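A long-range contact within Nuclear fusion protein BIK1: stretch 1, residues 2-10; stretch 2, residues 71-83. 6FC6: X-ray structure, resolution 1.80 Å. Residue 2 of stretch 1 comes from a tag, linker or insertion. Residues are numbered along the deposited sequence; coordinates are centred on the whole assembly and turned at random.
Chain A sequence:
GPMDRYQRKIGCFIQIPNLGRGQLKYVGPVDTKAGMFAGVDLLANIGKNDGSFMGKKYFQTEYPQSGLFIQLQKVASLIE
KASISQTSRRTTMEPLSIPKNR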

ATOM      1  N   PRO A   2     -16.459   2.185   4.472  1.00 45.56           N
ATOM      2  CA  PRO A   2     -15.877   2.607   3.195  1.00 43.62           C
ATOM      3  C   PRO A   2     -14.593   1.841   2.823  1.00 37.72           C
ATOM      4  O   PRO A   2     -14.378   1.631   1.642  1.00 35.16           O
ATOM      5  CB  PRO A   2     -15.568   4.065   3.418  1.00 45.95           C
ATOM      6  CG  PRO A   2     -15.769   4.330   4.867  1.00 48.62           C
ATOM      7  CD  PRO A   2     -16.679   3.312   5.390  1.00 49.99           C
ATOM      8  N   MET A   3     -13.780   1.415   3.801  1.00 34.14           N
ATOM      9  CA  MET A   3     -12.548   0.674   3.451  1.00 32.94           C
ATOM     10  C   MET A   3     -12.772  -0.780   3.116  1.00 30.65           C
ATOM     11  O   MET A   3     -11.844  -1.414   2.601  1.00 26.73           O
ATOM     12  CB  MET A   3     -11.516   0.685   4.613  1.00 34.05           C
ATOM     13  CG  MET A   3     -10.959   1.998   5.008  1.00 35.59           C
ATOM     14  SD  MET A   3     -10.282   2.842   3.609  1.00 39.50           S
ATOM     15  CE  MET A   3     -11.688   3.817   3.013  1.00 42.71           C
ATOM     16  N   ASP A   4     -13.957  -1.334   3.434  1.00 28.07           N
ATOM     17  CA  ASP A   4     -14.177  -2.760   3.245  1.00 31.16           C
ATOM     18  C   ASP A   4     -13.942  -3.247   1.816  1.00 29.74           C
ATOM     19  O   ASP A   4     -13.353  -4.333   1.613  1.00 30.21           O
ATOM     20  CB  ASP A   4     -15.617  -3.156   3.611  1.00 35.16           C
ATOM     21  CG  ASP A   4     -15.975  -2.885   5.090  1.00 43.58           C
ATOM     22  OD1 ASP A   4     -15.150  -2.366   5.899  1.00 48.79           O
ATOM     23  OD2 ASP A   4     -17.132  -3.203   5.406  1.00 54.52           O
ATOM     24  N   ARG A   5     -14.390  -2.478   0.824  1.00 28.91           N
ATOM     25  CA  ARG A   5     -14.254  -2.963  -0.596  1.00 30.72           C
ATOM     26  C   ARG A   5     -12.742  -3.079  -0.998  1.00 30.25           C
ATOM     27  O   ARG A   5     -12.348  -3.985  -1.714  1.00 31.01           O
ATOM     28  CB  ARG A   5     -15.003  -2.079  -1.560  1.00 29.07           C
ATOM     29  CG  ARG A   5     -14.526  -0.638  -1.649  1.00 35.26           C
ATOM     30  CD  ARG A   5     -15.096   0.139  -2.827  1.00 34.51           C
ATOM     31  NE  ARG A   5     -16.527   0.244  -2.746  1.00 41.28           N
ATOM     32  CZ  ARG A   5     -17.382  -0.482  -3.457  1.00 42.94           C
ATOM     33  NH1 ARG A   5     -16.964  -1.361  -4.374  1.00 46.83           N
ATOM     34  NH2 ARG A   5     -18.666  -0.303  -3.260  1.00 45.31           N
ATOM     35  N   TYR A   6     -11.935  -2.182  -0.456  1.00 24.46           N
ATOM     36  CA  TYR A   6     -10.492  -2.222  -0.685  1.00 24.89           C
ATOM     37  C   TYR A   6      -9.787  -3.301   0.141  1.00 27.80           C
ATOM     38  O   TYR A   6      -8.843  -3.983  -0.338  1.00 27.62           O
ATOM     39  CB  TYR A   6      -9.899  -0.857  -0.369  1.00 23.24           C
ATOM     40  CG  TYR A   6     -10.580   0.237  -1.065  1.00 22.66           C
ATOM     41  CD1 TYR A   6     -10.552   0.288  -2.461  1.00 23.99           C
ATOM     42  CD2 TYR A   6     -11.368   1.140  -0.393  1.00 26.14           C
ATOM     43  CE1 TYR A   6     -11.231   1.262  -3.172  1.00 24.66           C
ATOM     44  CE2 TYR A   6     -12.063   2.128  -1.099  1.00 28.37           C
ATOM     45  CZ  TYR A   6     -11.994   2.171  -2.472  1.00 27.71           C
ATOM     46  OH  TYR A   6     -12.698   3.136  -3.168  1.00 28.00           O
ATOM     47  N   GLN A   7     -10.245  -3.484   1.367  1.00 27.72           N
ATOM     48  CA  GLN A   7      -9.720  -4.569   2.236  1.00 30.49           C
ATOM     49  C   GLN A   7      -9.931  -5.955   1.697  1.00 32.88           C
ATOM     50  O   GLN A   7      -9.060  -6.828   1.838  1.00 31.63           O
ATOM     51  CB  GLN A   7     -10.231  -4.427   3.660  1.00 31.46           C
ATOM     52  CG  GLN A   7      -9.411  -3.366   4.345  1.00 38.11           C
ATOM     53  CD  GLN A   7     -10.004  -2.909   5.634  1.00 41.40           C
ATOM     54  OE1 GLN A   7     -11.072  -3.343   5.998  1.00 41.96           O
ATOM     55  NE2 GLN A   7      -9.314  -1.992   6.325  1.00 38.20           N
ATOM     56  N   ARG A   8     -11.020  -6.137   0.978  1.00 31.72           N
ATOM     57  CA  ARG A   8     -11.274  -7.417   0.325  1.00 31.98           C
ATOM     58  C   ARG A   8     -10.317  -7.742  -0.769  1.00 30.12           C
ATOM     59  O   ARG A   8     -10.309  -8.852  -1.234  1.00 29.22           O
ATOM     60  CB  ARG A   8     -12.717  -7.466  -0.265  1.00 36.87           C
ATOM     61  CG  ARG A   8     -13.791  -7.553   0.816  1.00 43.33           C
ATOM     62  CD  ARG A   8     -15.167  -7.896   0.205  1.00 50.01           C
ATOM     63  NE  ARG A   8     -15.814  -6.724  -0.418  1.00 49.60           N
ATOM     64  CZ  ARG A   8     -16.595  -5.841   0.234  1.00 50.31           C
ATOM     65  NH1 ARG A   8     -17.147  -4.843  -0.420  1.00 52.92           N
ATOM     66  NH2 ARG A   8     -16.839  -5.935   1.537  1.00 50.83           N
ATOM     67  N   LYS A   9      -9.545  -6.768  -1.238  1.00 26.89           N
ATOM     68  CA  LYS A   9      -8.618  -6.995  -2.325  1.00 27.73           C
ATOM     69  C   LYS A   9      -7.178  -7.141  -1.872  1.00 27.85           C
ATOM     70  O   LYS A   9      -6.279  -7.192  -2.733  1.00 27.47           O
ATOM     71  CB  LYS A   9      -8.722  -5.823  -3.315  1.00 32.52           C
ATOM     72  CG  LYS A   9     -10.095  -5.660  -3.964  1.00 33.41           C
ATOM     73  CD  LYS A   9     -10.339  -6.753  -4.968  1.00 37.95           C
ATOM     74  CE  LYS A   9     -11.638  -6.509  -5.705  1.00 40.71           C
ATOM     75  NZ  LYS A   9     -11.535  -5.426  -6.716  1.00 48.31           N
ATOM     76  N   ILE A  10      -6.940  -7.200  -0.551  1.00 23.78           N
ATOM     77  CA  ILE A  10      -5.607  -7.422  -0.041  1.00 26.33           C
ATOM     78  C   ILE A  10      -5.033  -8.713  -0.591  1.00 28.33           C
ATOM     79  O   ILE A  10      -5.652  -9.764  -0.519  1.00 31.13           O
ATOM     80  CB  ILE A  10      -5.550  -7.294   1.502  1.00 26.76           C
ATOM     81  CG1 ILE A  10      -5.472  -5.802   1.843  1.00 27.73           C
ATOM     82  CG2 ILE A  10      -4.359  -8.051   2.066  1.00 29.61           C
ATOM     83  CD1 ILE A  10      -5.791  -5.460   3.218  1.00 32.92           C
ATOM     84  N   GLN A  71      -1.419   7.323  -0.648  1.00 23.16           N
ATOM     85  CA  GLN A  71      -2.755   7.836  -0.259  1.00 24.88           C
ATOM     86  C   GLN A  71      -3.794   7.065  -1.011  1.00 21.16           C
ATOM     87  O   GLN A  71      -3.667   6.853  -2.232  1.00 23.39           O
ATOM     88  CB  GLN A  71      -2.885   9.292  -0.618  1.00 29.54           C
ATOM     89  CG  GLN A  71      -1.966  10.193   0.180  1.00 35.14           C
ATOM     90  CD  GLN A  71      -2.256  11.657  -0.143  1.00 46.14           C
ATOM     91  OE1 GLN A  71      -2.690  11.986  -1.242  1.00 57.69           O
ATOM     92  NE2 GLN A  71      -2.022  12.529   0.810  1.00 51.04           N
ATOM     93  N   LEU A  72      -4.727   6.502  -0.276  1.00 20.20           N
ATOM     94  CA  LEU A  72      -5.697   5.594  -0.844  1.00 22.78           C
ATOM     95  C   LEU A  72      -6.435   6.169  -2.067  1.00 24.74           C
ATOM     96  O   LEU A  72      -6.728   5.437  -3.015  1.00 23.38           O
ATOM     97  CB  LEU A  72      -6.668   5.143   0.212  1.00 24.41           C
ATOM     98  CG  LEU A  72      -7.799   4.236  -0.252  1.00 25.12           C
ATOM     99  CD1 LEU A  72      -7.254   2.911  -0.783  1.00 24.80           C
ATOM    100  CD2 LEU A  72      -8.785   4.009   0.884  1.00 25.81           C
ATOM    101  N   GLN A  73      -6.750   7.449  -2.040  1.00 26.42           N
ATOM    102  CA  GLN A  73      -7.501   8.057  -3.150  1.00 29.46           C
ATOM    103  C   GLN A  73      -6.772   7.959  -4.464  1.00 29.77           C
ATOM    104  O   GLN A  73      -7.407   7.893  -5.538  1.00 29.62           O
ATOM    105  CB  GLN A  73      -7.915   9.499  -2.839  1.00 34.87           C
ATOM    106  CG  GLN A  73      -6.786  10.399  -2.369  1.00 39.94           C
ATOM    107  CD  GLN A  73      -6.601  10.373  -0.843  1.00 50.32           C
ATOM    108  OE1 GLN A  73      -6.941   9.399  -0.123  1.00 43.37           O
ATOM    109  NE2 GLN A  73      -6.065  11.469  -0.333  1.00 61.45           N
ATOM    110  N   LYS A  74      -5.429   7.930  -4.417  1.00 28.44           N
ATOM    111  CA  LYS A  74      -4.638   7.814  -5.631  1.00 29.16           C
ATOM    112  C   LYS A  74      -4.716   6.480  -6.295  1.00 26.98           C
ATOM    113  O   LYS A  74      -4.488   6.343  -7.472  1.00 25.66           O
ATOM    114  CB  LYS A  74      -3.163   8.134  -5.346  1.00 37.24           C
ATOM    115  CG  LYS A  74      -2.951   9.574  -4.907  1.00 40.51           C
ATOM    116  CD  LYS A  74      -1.503   9.771  -4.572  1.00 48.16           C
ATOM    117  CE  LYS A  74      -1.260  11.127  -3.929  1.00 61.65           C
ATOM    118  NZ  LYS A  74       0.147  11.242  -3.416  1.00 67.09           N
ATOM    119  N   VAL A  75      -5.028   5.430  -5.548  1.00 26.36           N
ATOM    120  CA  VAL A  75      -5.066   4.079  -6.122  1.00 25.57           C
ATOM    121  C   VAL A  75      -6.404   3.372  -5.971  1.00 24.61           C
ATOM    122  O   VAL A  75      -6.515   2.224  -6.338  1.00 22.71           O
ATOM    123  CB  VAL A  75      -3.910   3.201  -5.569  1.00 26.21           C
ATOM    124  CG1 VAL A  75      -2.582   3.747  -6.058  1.00 28.41           C
ATOM    125  CG2 VAL A  75      -3.950   3.147  -4.046  1.00 26.16           C
ATOM    126  N   ALA A  76      -7.412   4.048  -5.446  1.00 27.80           N
ATOM    127  CA  ALA A  76      -8.693   3.371  -5.182  1.00 25.91           C
ATOM    128  C   ALA A  76      -9.297   2.741  -6.430  1.00 24.81           C
ATOM    129  O   ALA A  76      -9.717   1.602  -6.359  1.00 23.30           O
ATOM    130  CB  ALA A  76      -9.705   4.348  -4.571  1.00 25.22           C
ATOM    131  N   SER A  77      -9.324   3.456  -7.565  1.00 23.69           N
ATOM    132  CA  SER A  77      -9.903   2.846  -8.769  1.00 26.98           C
ATOM    133  C   SER A  77      -9.080   1.662  -9.271  1.00 28.49           C
ATOM    134  O   SER A  77      -9.650   0.635  -9.713  1.00 27.85           O
ATOM    135  CB  SER A  77     -10.142   3.869  -9.897  1.00 31.41           C
ATOM    136  OG  SER A  77      -8.945   4.543 -10.173  1.00 37.58           O
ATOM    137  N   LEU A  78      -7.752   1.736  -9.131  1.00 26.70           N
ATOM    138  CA  LEU A  78      -6.907   0.597  -9.518  1.00 28.66           C
ATOM    139  C   LEU A  78      -7.216  -0.608  -8.685  1.00 30.35           C
ATOM    140  O   LEU A  78      -7.288  -1.711  -9.204  1.00 29.52           O
ATOM    141  CB  LEU A  78      -5.435   0.944  -9.414  1.00 32.89           C
ATOM    142  CG  LEU A  78      -5.031   2.144 -10.275  1.00 32.94           C
ATOM    143  CD1 LEU A  78      -3.639   2.661  -9.941  1.00 36.59           C
ATOM    144  CD2 LEU A  78      -5.114   1.776 -11.737  1.00 35.34           C
ATOM    145  N   ILE A  79      -7.478  -0.408  -7.383  1.00 28.38           N
ATOM    146  CA  ILE A  79      -7.751  -1.536  -6.518  1.00 25.53           C
ATOM    147  C   ILE A  79      -9.133  -2.143  -6.833  1.00 26.87           C
ATOM    148  O   ILE A  79      -9.316  -3.365  -6.833  1.00 27.60           O
ATOM    149  CB  ILE A  79      -7.696  -1.114  -5.023  1.00 23.40           C
ATOM    150  CG1 ILE A  79      -6.309  -0.639  -4.660  1.00 23.36           C
ATOM    151  CG2 ILE A  79      -8.116  -2.280  -4.143  1.00 23.01           C
ATOM    152  CD1 ILE A  79      -6.207  -0.062  -3.250  1.00 23.16           C
ATOM    153  N   GLU A  80     -10.090  -1.280  -7.107  1.00 27.76           N
ATOM    154  CA  GLU A  80     -11.430  -1.726  -7.510  1.00 33.83           C
ATOM    155  C   GLU A  80     -11.390  -2.597  -8.771  1.00 33.34           C
ATOM    156  O   GLU A  80     -12.011  -3.627  -8.800  1.00 36.13           O
ATOM    157  CB  GLU A  80     -12.356  -0.532  -7.773  1.00 33.13           C
ATOM    158  CG  GLU A  80     -13.797  -0.968  -8.088  1.00 40.15           C
ATOM    159  CD  GLU A  80     -14.466  -1.738  -6.950  1.00 45.59           C
ATOM    160  OE1 GLU A  80     -14.064  -1.607  -5.760  1.00 40.93           O
ATOM    161  OE2 GLU A  80     -15.403  -2.490  -7.248  1.00 49.35           O
ATOM    162  N   LYS A  81     -10.632  -2.185  -9.763  1.00 34.92           N
ATOM    163  CA  LYS A  81     -10.472  -2.971 -10.995  1.00 43.44           C
ATOM    164  C   LYS A  81      -9.703  -4.273 -10.799  1.00 48.12           C
ATOM    165  O   LYS A  81      -9.899  -5.199 -11.561  1.00 58.44           O
ATOM    166  CB  LYS A  81      -9.798  -2.121 -12.089  1.00 44.28           C
ATOM    167  N   ALA A  82      -8.833  -4.355  -9.796  1.00 42.17           N
ATOM    168  CA  ALA A  82      -8.067  -5.580  -9.551  1.00 47.04           C
ATOM    169  C   ALA A  82      -9.019  -6.733  -9.189  1.00 51.54           C
ATOM    170  O   ALA A  82     -10.103  -6.521  -8.609  1.00 51.05           O
ATOM    171  CB  ALA A  82      -7.072  -5.369  -8.415  1.00 43.07           C
ATOM    172  N   SER A  83      -8.606  -7.948  -9.514  1.00 59.51           N
ATOM    173  CA  SER A  83      -9.415  -9.130  -9.212  1.00 65.12           C
ATOM    174  C   SER A  83      -8.526 -10.260  -8.732  1.00 69.91           C
ATOM    175  O   SER A  83      -8.090 -10.256  -7.585  1.00 69.65           O
ATOM    176  CB  SER A  83     -10.213  -9.543 -10.455  1.00 69.40           C
TER
HETATM  177  O   HOH W   1     -12.129  -3.444  -4.572  1.00 47.58           O
HETATM  178  O   HOH W   2     -14.522  -5.149  -7.464  1.00 50.33           O

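The carbonyl oxygens at the C-terminal end of a helix lack amide partners from a following turn, and a lysine from a distant part of the chain can supply the missing donor. This contact in BIK1 is a clear example. The CA-to-CB bond of Lys-9 points toward the second stretch, and the chain, with rotamers m, m, t and p, runs past Ile-79, its CB lying 3.7 Å from Ile-79 CG2, before the ammonium reaches the helix end. There Lys-9 NZ donates to Ile-79 O at 3.0 Å and to Ala-82 O at 2.6 Å. From the backbone, Ile-79 O receives just a weak bond, from Ala-82 N (3.2 Å), and Ala-82 is the first residue after the helix to leave helical geometry. Glu-80 O also lies 2.8 Å from Lys-9 NZ.

Two waters extend the network. Water 1 accepts from Lys-9 NZ (3.0 Å) and donates to Arg-5 O and Glu-80 OE1, both at 2.9 Å; water 2 accepts from Lys-9 NZ (3.1 Å) and donates to Glu-80 OE2 (2.8 Å). Both carboxylate oxygens are therefore satisfied, and Glu-80 OE1 also accepts a hydrogen bond from Arg-5 NH1 at 3.2 Å, part of a salt bridge, approached near the guanidinium plane. This pair is exposed, as suits long charged side chains.

Beside this polar cluster, Tyr-6 supplies apolar surface. Its ring has Leu-72 CD1 over one face and Ile-79 CG2 at its edge, 3.9 Å from Tyr-6 CD1. The small side chain of Ala-76 lets the phenol come close, with CB 3.5 Å from Tyr-6 OH. Met-3 bends its flexible chain so that SD lies 3.3 Å from Leu-72 CD2. Leu-72 and Ile-79 are buried, and the contact covers 480 Å² in all, both sides summed.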